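Local atomic coordinates of kinesin-like protein KIF19 (Mus musculus, PDB entry 5GSZ), a protein that moves toward microtubule plus ends as an ATP-driven motor and depolymerizes microtubules at ciliary tips, thereby regulating the length of motile cilia. Residues Met13-Val18 with Phe67-Asp72; Arg17-Ser22 with His322-Ser327; Val42-Pro47 with Thr328-Ser333; Val100-Pro105 with Met248-Gly253. All blocks are in the same frame, centred on the assembly; numbering follows the deposited sequence.

In the fold
Interactions 1, 2 and 4 lie in one mixed sheet, the core of the kinesin motor domain, while interaction 3 fixes a small antiparallel sheet to the helix beginning at F330. Interactions 1 and 2, with centres about 12 Å apart, share R17 and V18 and border the adenine of ADP. Interaction 4 lies at the phosphate end of the same nucleotide and meets interaction 2 where H322 ND1 and Y103 O, 3.0 Å apart, probably hydrogen-bond. S324 O of interaction 2 lies 3.1 Å from S333 OG of interaction 3, and F67 CE2 of interaction 1 packs 3.5 Å from V42 CG2 of interaction 3. The centres of interactions 3 and 4 are about 20 Å apart.

Interaction 1 (Met13-Val18 with Phe67-Asp72); sequences MVALRV and FDVAFD. With ADP (adenosine-5'-diphosphate), chain B.
With CG anti to its carbonyl carbon (chi1 -55°), F67 presents one face of its ring to the side chain of L16. In L16, chi1 -166° sets CG beside the carbonyl carbon, and the rotation at chi2 brings CD1 to the CZ end of the F67 ring. L16 CB then sits over the ring centre, 3.6 Å from the F67 centroid and almost on the normal, a CH-pi contact. L16 CD1 reaches F67 CZ at 3.4 Å, while V14 CG1 approaches the same ring at its edge. The backbones are joined in parallel register: L16 N donates to V69 O at 3.0 Å, F71 N to L16 O at 2.8 Å, and V18 N to F71 O at 2.6 Å. Residues 69-71 thereby form an outermost strand of the mixed sheet in the kinesin motor domain, and strand 12-18 pairs along its other edge with strand 315-323. Ahead of the regular pairing, a side chain replaces a backbone carbonyl as acceptor: V14 N donates to D68 OD2 at 2.7 Å, N-H...O 169°, using the anti lone pair of the carboxylate. On the face that bears A15, R17, V69 and F71, V69 CG1 meets A15 CB at 3.4 Å, and helix 77-84 covers F71. On the face of L16 and A70, helix 330-340 packs on L16 and also touches V14 and F67. R17 extends from this strand, its CG anti to the backbone N, until NE lies 3.6 Å from N6 of ADP; its terminal nitrogens are held by Q77 and, weakly, by T113.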
# COMPACT_ATOMS: atom_id res chain seq x y z
N MET A 13 -7.32 4.60 8.34
CA MET A 13 -7.28 3.32 9.04
C MET A 13 -5.89 2.72 8.92
O MET A 13 -5.31 2.68 7.83
CB MET A 13 -8.28 2.32 8.50
CG MET A 13 -7.84 0.93 8.93
SD MET A 13 -8.95 -0.46 8.83
CE MET A 13 -8.21 -1.28 7.46
N VAL A 14 -5.37 2.20 10.04
CA VAL A 14 -4.11 1.48 10.08
C VAL A 14 -4.38 0.04 10.51
O VAL A 14 -5.10 -0.21 11.48
CB VAL A 14 -3.12 2.17 11.02
CG1 VAL A 14 -1.82 1.40 11.06
CG2 VAL A 14 -2.92 3.59 10.57
N ALA A 15 -3.83 -0.92 9.77
CA ALA A 15 -3.98 -2.33 10.08
C ALA A 15 -2.58 -2.91 10.24
O ALA A 15 -1.62 -2.41 9.65
CB ALA A 15 -4.76 -3.06 8.98
N LEU A 16 -2.45 -3.97 11.05
CA LEU A 16 -1.17 -4.66 11.14
C LEU A 16 -1.37 -6.14 10.87
O LEU A 16 -2.23 -6.78 11.49
CB LEU A 16 -0.47 -4.48 12.49
CG LEU A 16 0.99 -4.95 12.26
CD1 LEU A 16 2.03 -3.91 12.70
CD2 LEU A 16 1.28 -6.33 12.88
N ARG A 17 -0.57 -6.68 9.94
CA ARG A 17 -0.59 -8.09 9.58
C ARG A 17 0.72 -8.76 9.97
O ARG A 17 1.79 -8.33 9.54
CB ARG A 17 -0.82 -8.28 8.08
CG ARG A 17 -1.10 -9.72 7.69
CD ARG A 17 -1.57 -9.76 6.27
NE ARG A 17 -2.06 -11.05 5.89
CZ ARG A 17 -2.55 -11.32 4.69
NH1 ARG A 17 -2.57 -10.38 3.77
NH2 ARG A 17 -2.99 -12.54 4.41
N VAL A 18 0.61 -9.84 10.75
CA VAL A 18 1.74 -10.70 11.08
C VAL A 18 1.71 -11.90 10.14
O VAL A 18 0.74 -12.67 10.12
CB VAL A 18 1.68 -11.16 12.54
CG1 VAL A 18 3.01 -11.77 12.93
CG2 VAL A 18 1.28 -9.99 13.46
N PHE A 67 -3.88 -1.08 16.99
CA PHE A 67 -4.17 -0.75 15.60
C PHE A 67 -5.67 -0.84 15.40
O PHE A 67 -6.38 -1.46 16.19
CB PHE A 67 -3.47 -1.73 14.64
CG PHE A 67 -1.99 -1.82 14.84
CD1 PHE A 67 -1.13 -0.98 14.15
CD2 PHE A 67 -1.45 -2.77 15.69
CE1 PHE A 67 0.22 -1.07 14.33
CE2 PHE A 67 -0.09 -2.86 15.87
CZ PHE A 67 0.74 -2.01 15.19
N ASP A 68 -6.14 -0.24 14.31
CA ASP A 68 -7.56 -0.36 13.98
C ASP A 68 -7.96 -1.82 13.82
O ASP A 68 -9.07 -2.21 14.22
CB ASP A 68 -7.87 0.43 12.71
CG ASP A 68 -7.72 1.90 12.92
OD1 ASP A 68 -8.28 2.40 13.92
OD2 ASP A 68 -7.00 2.55 12.14
N VAL A 69 -7.08 -2.65 13.26
CA VAL A 69 -7.35 -4.07 13.13
C VAL A 69 -6.02 -4.80 13.05
O VAL A 69 -5.02 -4.24 12.58
CB VAL A 69 -8.26 -4.36 11.91
CG1 VAL A 69 -7.61 -3.89 10.63
CG2 VAL A 69 -8.65 -5.84 11.84
N ALA A 70 -6.01 -6.04 13.52
CA ALA A 70 -4.81 -6.87 13.53
C ALA A 70 -5.11 -8.19 12.84
O ALA A 70 -6.26 -8.64 12.81
CB ALA A 70 -4.33 -7.10 14.96
N PHE A 71 -4.07 -8.80 12.25
CA PHE A 71 -4.21 -10.10 11.60
C PHE A 71 -2.93 -10.90 11.81
O PHE A 71 -1.84 -10.36 11.60
CB PHE A 71 -4.45 -9.98 10.08
CG PHE A 71 -5.50 -8.98 9.68
CD1 PHE A 71 -6.84 -9.28 9.77
CD2 PHE A 71 -5.12 -7.75 9.12
CE1 PHE A 71 -7.80 -8.35 9.36
CE2 PHE A 71 -6.07 -6.81 8.70
CZ PHE A 71 -7.41 -7.11 8.82
N ASP A 72 -3.07 -12.18 12.16
CA ASP A 72 -1.96 -13.14 12.07
C ASP A 72 -2.38 -14.31 11.19
O ASP A 72 -3.42 -14.26 10.53
CB ASP A 72 -1.49 -13.59 13.46
CG ASP A 72 -2.54 -14.39 14.23
OD1 ASP A 72 -3.48 -14.95 13.62
OD2 ASP A 72 -2.39 -14.47 15.47
PB ADP B . 7.16 -8.34 0.51
O1B ADP B . 6.21 -8.16 -0.65
O2B ADP B . 6.78 -7.43 1.66
O3B ADP B . 8.62 -8.37 0.12
PA ADP B . 6.29 -10.96 0.07
O1A ADP B . 4.82 -11.09 0.34
O2A ADP B . 6.81 -10.69 -1.32
O3A ADP B . 6.92 -9.84 1.05
O5' ADP B . 7.06 -12.31 0.46
C5' ADP B . 6.78 -13.08 1.62
C4' ADP B . 6.82 -14.53 1.21
O4' ADP B . 6.03 -15.24 2.15
C3' ADP B . 6.11 -14.68 -0.11
O3' ADP B . 6.57 -15.91 -0.68
C2' ADP B . 4.65 -14.78 0.28
O2' ADP B . 3.93 -15.64 -0.62
C1' ADP B . 4.70 -15.39 1.68
N9 ADP B . 3.77 -14.71 2.62
C8 ADP B . 3.81 -13.41 2.99
N7 ADP B . 2.84 -13.10 3.88
C5 ADP B . 2.15 -14.23 4.10
C6 ADP B . 0.98 -14.61 4.91
N6 ADP B . 0.37 -13.69 5.69
N1 ADP B . 0.57 -15.89 4.84
C2 ADP B . 1.19 -16.80 4.08
N3 ADP B . 2.25 -16.53 3.30
C4 ADP B . 2.76 -15.29 3.27

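Interaction 2 (Arg17-Ser22 with His322-Ser327); sequences RVRPIS and HISPAS. With ADP (adenosine-5'-diphosphate), chain B.
Two backbone hydrogen bonds continue the parallel pairing between 17-22 and 322-327: I323 N donates to R17 O at 3.0 Å, and R19 N to I323 O at 3.2 Å, the second with a C=O...N angle of 176°. Beyond the sheet, apolar contacts take over. V18 CG1 presses on the ring of P325, 3.6 Å from its CB, while V18 CG2 lies alongside I323. I21 CB meets the next ring atom, P325 CG, and I21 CD1 touches A326 CB. Among the flat groups, R17 and H322 run side by side with planes 36° apart, H322 CD2 lying 3.9 Å from R17 CB. In R19, chi1 61° and an extended chain carry the guanidinium over S324, and the turn at chi4 presents one face to S324 CB, 3.5 Å above the guanidinium plane and offset toward its rim. Outside partners hold the polar ends: E25 forms a salt bridge with R19 NH2 and a hydrogen bond with S324 OG, and H322 bonds to T113 OG1 through NE2 and to Y103 O through ND1. The S324 hydroxyl also accepts from A326 N at 3.1 Å, making an ST turn. At ADP, R19 CB lies 3.6 Å from N7 and P20 CD 3.4 Å from N1; R17, R19 and P20 of the RVRP sequence (the RxRP motif of kinesins) thus line the adenine, R19 and P20 through these carbons. Strands 12-18 and 315-323 supply the paired ends, helix 23-27 packs on I21 and A326, helix 110-114 borders R17 and H322, and helix 330-340 covers I323.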
# COMPACT_ATOMS: atom_id res chain seq x y z
N ARG A 17 -0.57 -6.68 9.94
CA ARG A 17 -0.59 -8.09 9.58
C ARG A 17 0.72 -8.76 9.97
O ARG A 17 1.79 -8.33 9.54
CB ARG A 17 -0.82 -8.28 8.08
CG ARG A 17 -1.10 -9.72 7.69
CD ARG A 17 -1.57 -9.76 6.27
NE ARG A 17 -2.06 -11.05 5.89
CZ ARG A 17 -2.55 -11.32 4.69
NH1 ARG A 17 -2.57 -10.38 3.77
NH2 ARG A 17 -2.99 -12.54 4.41
N VAL A 18 0.61 -9.84 10.75
CA VAL A 18 1.74 -10.70 11.08
C VAL A 18 1.71 -11.90 10.14
O VAL A 18 0.74 -12.67 10.12
CB VAL A 18 1.68 -11.16 12.54
CG1 VAL A 18 3.01 -11.77 12.93
CG2 VAL A 18 1.28 -9.99 13.46
N ARG A 19 2.76 -12.07 9.35
CA ARG A 19 2.78 -13.27 8.53
C ARG A 19 3.24 -14.44 9.39
O ARG A 19 3.87 -14.24 10.43
CB ARG A 19 3.70 -13.08 7.34
CG ARG A 19 5.14 -12.82 7.71
CD ARG A 19 6.00 -12.91 6.47
NE ARG A 19 7.42 -12.70 6.73
CZ ARG A 19 8.20 -13.56 7.41
NH1 ARG A 19 7.68 -14.66 7.93
NH2 ARG A 19 9.49 -13.31 7.58
N PRO A 20 2.93 -15.67 9.00
CA PRO A 20 3.50 -16.81 9.71
C PRO A 20 5.02 -16.77 9.67
O PRO A 20 5.63 -16.23 8.75
CB PRO A 20 2.96 -18.02 8.93
CG PRO A 20 1.75 -17.50 8.23
CD PRO A 20 2.02 -16.08 7.92
N ILE A 21 5.63 -17.39 10.69
CA ILE A 21 7.09 -17.53 10.71
C ILE A 21 7.55 -18.44 9.57
O ILE A 21 6.84 -19.36 9.13
CB ILE A 21 7.57 -18.03 12.08
CG1 ILE A 21 9.10 -17.93 12.16
CG2 ILE A 21 7.07 -19.45 12.34
CD1 ILE A 21 9.63 -17.81 13.54
N SER A 22 8.75 -18.18 9.07
CA SER A 22 9.26 -18.89 7.90
C SER A 22 10.31 -19.91 8.32
O SER A 22 10.99 -19.76 9.34
CB SER A 22 9.87 -17.92 6.88
OG SER A 22 11.12 -17.41 7.33
N HIS A 322 3.05 -4.57 7.77
CA HIS A 322 3.41 -5.99 7.78
C HIS A 322 4.66 -6.22 8.62
O HIS A 322 5.63 -5.46 8.51
CB HIS A 322 3.66 -6.49 6.35
CG HIS A 322 2.46 -6.39 5.46
ND1 HIS A 322 2.09 -5.21 4.84
CD2 HIS A 322 1.53 -7.31 5.12
CE1 HIS A 322 1.00 -5.42 4.14
NE2 HIS A 322 0.63 -6.68 4.30
N ILE A 323 4.65 -7.28 9.44
CA ILE A 323 5.85 -7.68 10.18
C ILE A 323 6.02 -9.19 10.12
O ILE A 323 5.08 -9.95 9.87
CB ILE A 323 5.85 -7.27 11.68
CG1 ILE A 323 4.81 -8.07 12.47
CG2 ILE A 323 5.68 -5.75 11.86
CD1 ILE A 323 4.78 -7.74 13.94
N SER A 324 7.25 -9.61 10.36
CA SER A 324 7.57 -10.98 10.71
C SER A 324 7.32 -11.21 12.21
O SER A 324 7.50 -10.29 13.02
CB SER A 324 9.02 -11.28 10.38
OG SER A 324 9.39 -12.57 10.83
N PRO A 325 6.89 -12.40 12.60
CA PRO A 325 6.79 -12.72 14.03
C PRO A 325 8.09 -13.22 14.61
O PRO A 325 8.13 -13.56 15.80
CB PRO A 325 5.71 -13.82 14.06
CG PRO A 325 5.84 -14.51 12.72
CD PRO A 325 6.43 -13.52 11.74
N ALA A 326 9.15 -13.25 13.80
CA ALA A 326 10.41 -13.87 14.16
C ALA A 326 11.26 -12.98 15.06
O ALA A 326 11.40 -11.76 14.83
CB ALA A 326 11.20 -14.20 12.90
N SER A 327 11.87 -13.61 16.07
CA SER A 327 12.85 -12.93 16.91
C SER A 327 14.00 -12.35 16.09
O SER A 327 14.47 -11.24 16.39
CB SER A 327 13.40 -13.88 17.98
OG SER A 327 14.24 -14.88 17.42
PB ADP B . 7.16 -8.34 0.51
O1B ADP B . 6.21 -8.16 -0.65
O2B ADP B . 6.78 -7.43 1.66
O3B ADP B . 8.62 -8.37 0.12
PA ADP B . 6.29 -10.96 0.07
O1A ADP B . 4.82 -11.09 0.34
O2A ADP B . 6.81 -10.69 -1.32
O3A ADP B . 6.92 -9.84 1.05
O5' ADP B . 7.06 -12.31 0.46
C5' ADP B . 6.78 -13.08 1.62
C4' ADP B . 6.82 -14.53 1.21
O4' ADP B . 6.03 -15.24 2.15
C3' ADP B . 6.11 -14.68 -0.11
O3' ADP B . 6.57 -15.91 -0.68
C2' ADP B . 4.65 -14.78 0.28
O2' ADP B . 3.93 -15.64 -0.62
C1' ADP B . 4.70 -15.39 1.68
N9 ADP B . 3.77 -14.71 2.62
C8 ADP B . 3.81 -13.41 2.99
N7 ADP B . 2.84 -13.10 3.88
C5 ADP B . 2.15 -14.23 4.10
C6 ADP B . 0.98 -14.61 4.91
N6 ADP B . 0.37 -13.69 5.69
N1 ADP B . 0.57 -15.89 4.84
C2 ADP B . 1.19 -16.80 4.08
N3 ADP B . 2.25 -16.53 3.30
C4 ADP B . 2.76 -15.29 3.27

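Interaction 3 (Val42-Pro47 with Thr328-Ser333); sequences VVLMDP and TAFEES
The small three-stranded antiparallel sheet of the kinesin motor domain meets the first turn of helix 330-340 here, strand 41-45 being the middle strand of that sheet. F330 is the central residue, touching L44, M45, D46 and P47. Its CG is anti to the backbone N (chi1 169°), which projects the ring away from the helix and onto the end of the strand. P47 comes over one face of this ring, its CD 3.6 Å above the plane and displaced toward the rim, a CH-pi contact. L44, with CG likewise anti to its backbone N (chi1 -175°), divides its branches between two helix residues: CD2 lies 3.6 Å from F330 CE1, and CD1 lies 4.1 Å from S333 CB. At the tip of the ring, D46 CG is 3.6 Å from F330 CZ, with carboxylate and ring planes 24° apart. The carbonyl M45 O approaches obliquely, 3.4 Å from F330 CE1. No hydrogen bond joins 42-47 to 328-333, so the contact is van der Waals packing round the F330 ring, apolar at L44 and P47, with the polar M45 O and D46 carboxylate also against it. Within the helix turn S333 N donates to A329 O at 2.9 Å, A329 holding the N-cap position. S333 OG, bonded to S324 O, ties this turn to the residue just after strand 315-323. One turn farther along, L337 packs against V42 and L44. F330, with P47 over one face and L44 oblique to the ring at CE1, thus joins the small antiparallel sheet to the last modelled helix of the kinesin motor-domain fold, beside its central sheet.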
# COMPACT_ATOMS: atom_id res chain seq x y z
N VAL A 42 -1.48 -6.12 19.24
CA VAL A 42 -0.37 -7.05 19.10
C VAL A 42 0.69 -6.65 20.11
O VAL A 42 0.83 -5.46 20.45
CB VAL A 42 0.20 -7.02 17.66
CG1 VAL A 42 -0.93 -7.00 16.64
CG2 VAL A 42 1.07 -5.80 17.47
N VAL A 43 1.44 -7.62 20.62
CA VAL A 43 2.52 -7.33 21.55
C VAL A 43 3.82 -7.86 20.97
O VAL A 43 3.84 -8.86 20.24
CB VAL A 43 2.28 -7.89 22.97
CG1 VAL A 43 1.02 -7.30 23.57
CG2 VAL A 43 2.21 -9.40 22.94
N LEU A 44 4.91 -7.18 21.30
CA LEU A 44 6.24 -7.49 20.77
C LEU A 44 7.17 -7.80 21.93
O LEU A 44 7.66 -6.89 22.61
CB LEU A 44 6.78 -6.33 19.93
CG LEU A 44 8.11 -6.63 19.25
CD1 LEU A 44 7.87 -7.63 18.13
CD2 LEU A 44 8.72 -5.36 18.70
N MET A 45 7.40 -9.09 22.16
CA MET A 45 8.33 -9.52 23.18
C MET A 45 9.76 -9.19 22.78
O MET A 45 10.15 -9.27 21.61
CB MET A 45 8.19 -11.03 23.45
CG MET A 45 6.82 -11.42 23.97
SD MET A 45 6.70 -13.08 24.69
CE MET A 45 6.87 -14.16 23.26
N ASP A 46 10.54 -8.78 23.76
CA ASP A 46 11.95 -8.53 23.56
C ASP A 46 12.70 -9.84 23.77
O ASP A 46 12.58 -10.44 24.84
CB ASP A 46 12.42 -7.46 24.54
CG ASP A 46 13.71 -6.79 24.13
OD1 ASP A 46 14.53 -7.40 23.41
OD2 ASP A 46 13.90 -5.60 24.50
N PRO A 47 13.42 -10.36 22.76
CA PRO A 47 14.37 -11.45 23.03
C PRO A 47 15.56 -10.89 23.80
O PRO A 47 15.58 -9.71 24.13
CB PRO A 47 14.77 -11.92 21.63
CG PRO A 47 14.63 -10.68 20.79
CD PRO A 47 13.44 -9.94 21.35
N THR A 328 14.47 -13.05 15.05
CA THR A 328 15.55 -12.45 14.27
C THR A 328 15.14 -11.16 13.55
O THR A 328 16.00 -10.54 12.92
CB THR A 328 16.12 -13.43 13.24
OG1 THR A 328 15.08 -13.88 12.37
CG2 THR A 328 16.70 -14.62 13.93
N ALA A 329 13.87 -10.76 13.62
CA ALA A 329 13.36 -9.56 12.98
C ALA A 329 12.99 -8.48 13.99
O ALA A 329 12.34 -7.49 13.61
CB ALA A 329 12.14 -9.89 12.11
N PHE A 330 13.37 -8.65 15.26
CA PHE A 330 12.81 -7.84 16.33
C PHE A 330 12.97 -6.33 16.08
O PHE A 330 12.08 -5.55 16.42
CB PHE A 330 13.46 -8.24 17.66
CG PHE A 330 13.16 -7.30 18.79
CD1 PHE A 330 11.91 -7.29 19.39
CD2 PHE A 330 14.13 -6.43 19.26
CE1 PHE A 330 11.64 -6.43 20.44
CE2 PHE A 330 13.86 -5.56 20.31
CZ PHE A 330 12.62 -5.56 20.91
N GLU A 331 14.10 -5.91 15.49
CA GLU A 331 14.37 -4.49 15.36
C GLU A 331 13.52 -3.86 14.27
O GLU A 331 12.91 -2.80 14.49
CB GLU A 331 15.87 -4.26 15.09
N GLU A 332 13.44 -4.49 13.09
CA GLU A 332 12.52 -3.98 12.08
C GLU A 332 11.08 -4.04 12.56
O GLU A 332 10.30 -3.13 12.27
CB GLU A 332 12.63 -4.75 10.78
CG GLU A 332 13.99 -5.17 10.39
CD GLU A 332 13.98 -5.81 9.02
OE1 GLU A 332 13.21 -6.79 8.84
OE2 GLU A 332 14.73 -5.32 8.14
N SER A 333 10.68 -5.11 13.25
CA SER A 333 9.30 -5.18 13.68
C SER A 333 8.96 -4.02 14.60
O SER A 333 7.89 -3.42 14.50
CB SER A 333 9.01 -6.53 14.36
OG SER A 333 8.99 -7.58 13.41

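Interaction 4 (Val100-Pro105 with Met248-Gly253); sequences VFAYGP and MIDLAG
Three backbone hydrogen bonds form the first shell: I249 N donates to V100 O at 2.8 Å with a C=O...N angle of 177°, A102 N to I249 O at 2.9 Å, and L251 N to A102 O at 3.2 Å. Strands 100-103 and 248-250 are thus parallel, 12° apart in direction. On one face F101 and I249 lie side by side, with I249 CD1 3.5 Å from F101 CE1. L251 follows, its CG anti to the carbonyl carbon, and its two branches part: CD2 is 4.1 Å from F101 CD1, whereas L251 CD1 meets the edge of the Y103 ring in plane, 3.9 Å from Y103 CD2. Past the strands, G253 CA makes a CA-H...O contact of 3.5 Å with G104 O. G104 has phi 148°, a backbone shape that leaves no room for a CB beside the preceding carbonyl and suits glycine. Farther out, strand 315-323 flanks one side and strand 220-232 the other. G104 opens the P-loop, and G104 O also accepts from K110 NZ; D250-G253 begins the DLAGSE sequence, the kinesin switch II motif. D250 OD2 is hydrogen-bonded to T111 OG1 and forms a salt bridge with R206 NH1; the nearest side-chain atom of D250 is about 4 Å from the magnesium ion. R206 and the nearby magnesium would probably favour an ionised D250; the distance is consistent with a water-mediated contact to the metal.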
# COMPACT_ATOMS: atom_id res chain seq x y z
N VAL A 100 -4.89 2.58 -0.62
CA VAL A 100 -4.49 1.45 0.20
C VAL A 100 -3.00 1.20 0.00
O VAL A 100 -2.55 0.94 -1.12
CB VAL A 100 -5.30 0.18 -0.13
CG1 VAL A 100 -5.23 -0.78 1.02
CG2 VAL A 100 -6.72 0.54 -0.48
N PHE A 101 -2.24 1.28 1.09
CA PHE A 101 -0.81 0.97 1.11
C PHE A 101 -0.55 -0.36 1.78
O PHE A 101 -1.06 -0.62 2.88
CB PHE A 101 -0.00 1.99 1.89
CG PHE A 101 -0.18 3.37 1.43
CD1 PHE A 101 0.51 3.83 0.31
CD2 PHE A 101 -1.00 4.23 2.13
CE1 PHE A 101 0.36 5.15 -0.11
CE2 PHE A 101 -1.17 5.54 1.72
CZ PHE A 101 -0.48 6.00 0.59
N ALA A 102 0.30 -1.16 1.15
CA ALA A 102 1.01 -2.23 1.83
C ALA A 102 2.38 -1.69 2.24
O ALA A 102 3.18 -1.32 1.38
CB ALA A 102 1.16 -3.46 0.95
N TYR A 103 2.63 -1.65 3.55
CA TYR A 103 3.87 -1.11 4.08
C TYR A 103 4.58 -2.16 4.94
O TYR A 103 3.94 -2.97 5.62
CB TYR A 103 3.60 0.18 4.90
CG TYR A 103 4.76 0.74 5.70
CD1 TYR A 103 5.12 0.20 6.92
CD2 TYR A 103 5.49 1.84 5.23
CE1 TYR A 103 6.18 0.72 7.65
CE2 TYR A 103 6.55 2.37 5.95
CZ TYR A 103 6.89 1.80 7.17
OH TYR A 103 7.94 2.34 7.89
N GLY A 104 5.90 -2.13 4.92
CA GLY A 104 6.68 -2.96 5.80
C GLY A 104 7.99 -3.37 5.17
O GLY A 104 8.24 -3.13 3.98
N PRO A 105 8.86 -3.98 5.96
CA PRO A 105 10.16 -4.42 5.45
C PRO A 105 10.01 -5.54 4.44
O PRO A 105 9.00 -6.25 4.41
CB PRO A 105 10.90 -4.91 6.70
CG PRO A 105 10.07 -4.46 7.85
CD PRO A 105 8.67 -4.34 7.38
N MET A 248 -4.11 1.49 -5.24
CA MET A 248 -3.72 0.30 -4.49
C MET A 248 -2.22 0.09 -4.65
O MET A 248 -1.75 -0.22 -5.75
CB MET A 248 -4.52 -0.92 -4.93
CG MET A 248 -5.96 -0.85 -4.46
SD MET A 248 -7.01 -2.27 -4.85
CE MET A 248 -7.15 -2.11 -6.63
N ILE A 249 -1.47 0.28 -3.57
CA ILE A 249 -0.04 0.46 -3.66
C ILE A 249 0.69 -0.62 -2.88
O ILE A 249 0.38 -0.88 -1.71
CB ILE A 249 0.37 1.86 -3.17
CG1 ILE A 249 -0.32 2.90 -4.05
CG2 ILE A 249 1.90 1.99 -3.21
CD1 ILE A 249 -0.38 4.28 -3.44
N ASP A 250 1.64 -1.27 -3.56
CA ASP A 250 2.63 -2.17 -2.99
C ASP A 250 3.94 -1.38 -2.86
O ASP A 250 4.67 -1.22 -3.84
CB ASP A 250 2.80 -3.38 -3.90
CG ASP A 250 3.70 -4.45 -3.28
OD1 ASP A 250 3.93 -4.43 -2.06
OD2 ASP A 250 4.17 -5.33 -4.04
N LEU A 251 4.22 -0.89 -1.66
CA LEU A 251 5.31 0.06 -1.47
C LEU A 251 6.68 -0.60 -1.61
O LEU A 251 6.82 -1.83 -1.66
CB LEU A 251 5.25 0.73 -0.10
CG LEU A 251 4.16 1.76 0.16
CD1 LEU A 251 4.20 2.25 1.58
CD2 LEU A 251 4.35 2.90 -0.79
N ALA A 252 7.70 0.25 -1.66
CA ALA A 252 9.06 -0.22 -1.46
C ALA A 252 9.22 -0.69 -0.01
O ALA A 252 8.41 -0.38 0.87
CB ALA A 252 10.06 0.88 -1.80
N GLY A 253 10.27 -1.47 0.23
CA GLY A 253 10.50 -1.99 1.56
C GLY A 253 10.91 -0.91 2.53
O GLY A 253 11.57 0.07 2.18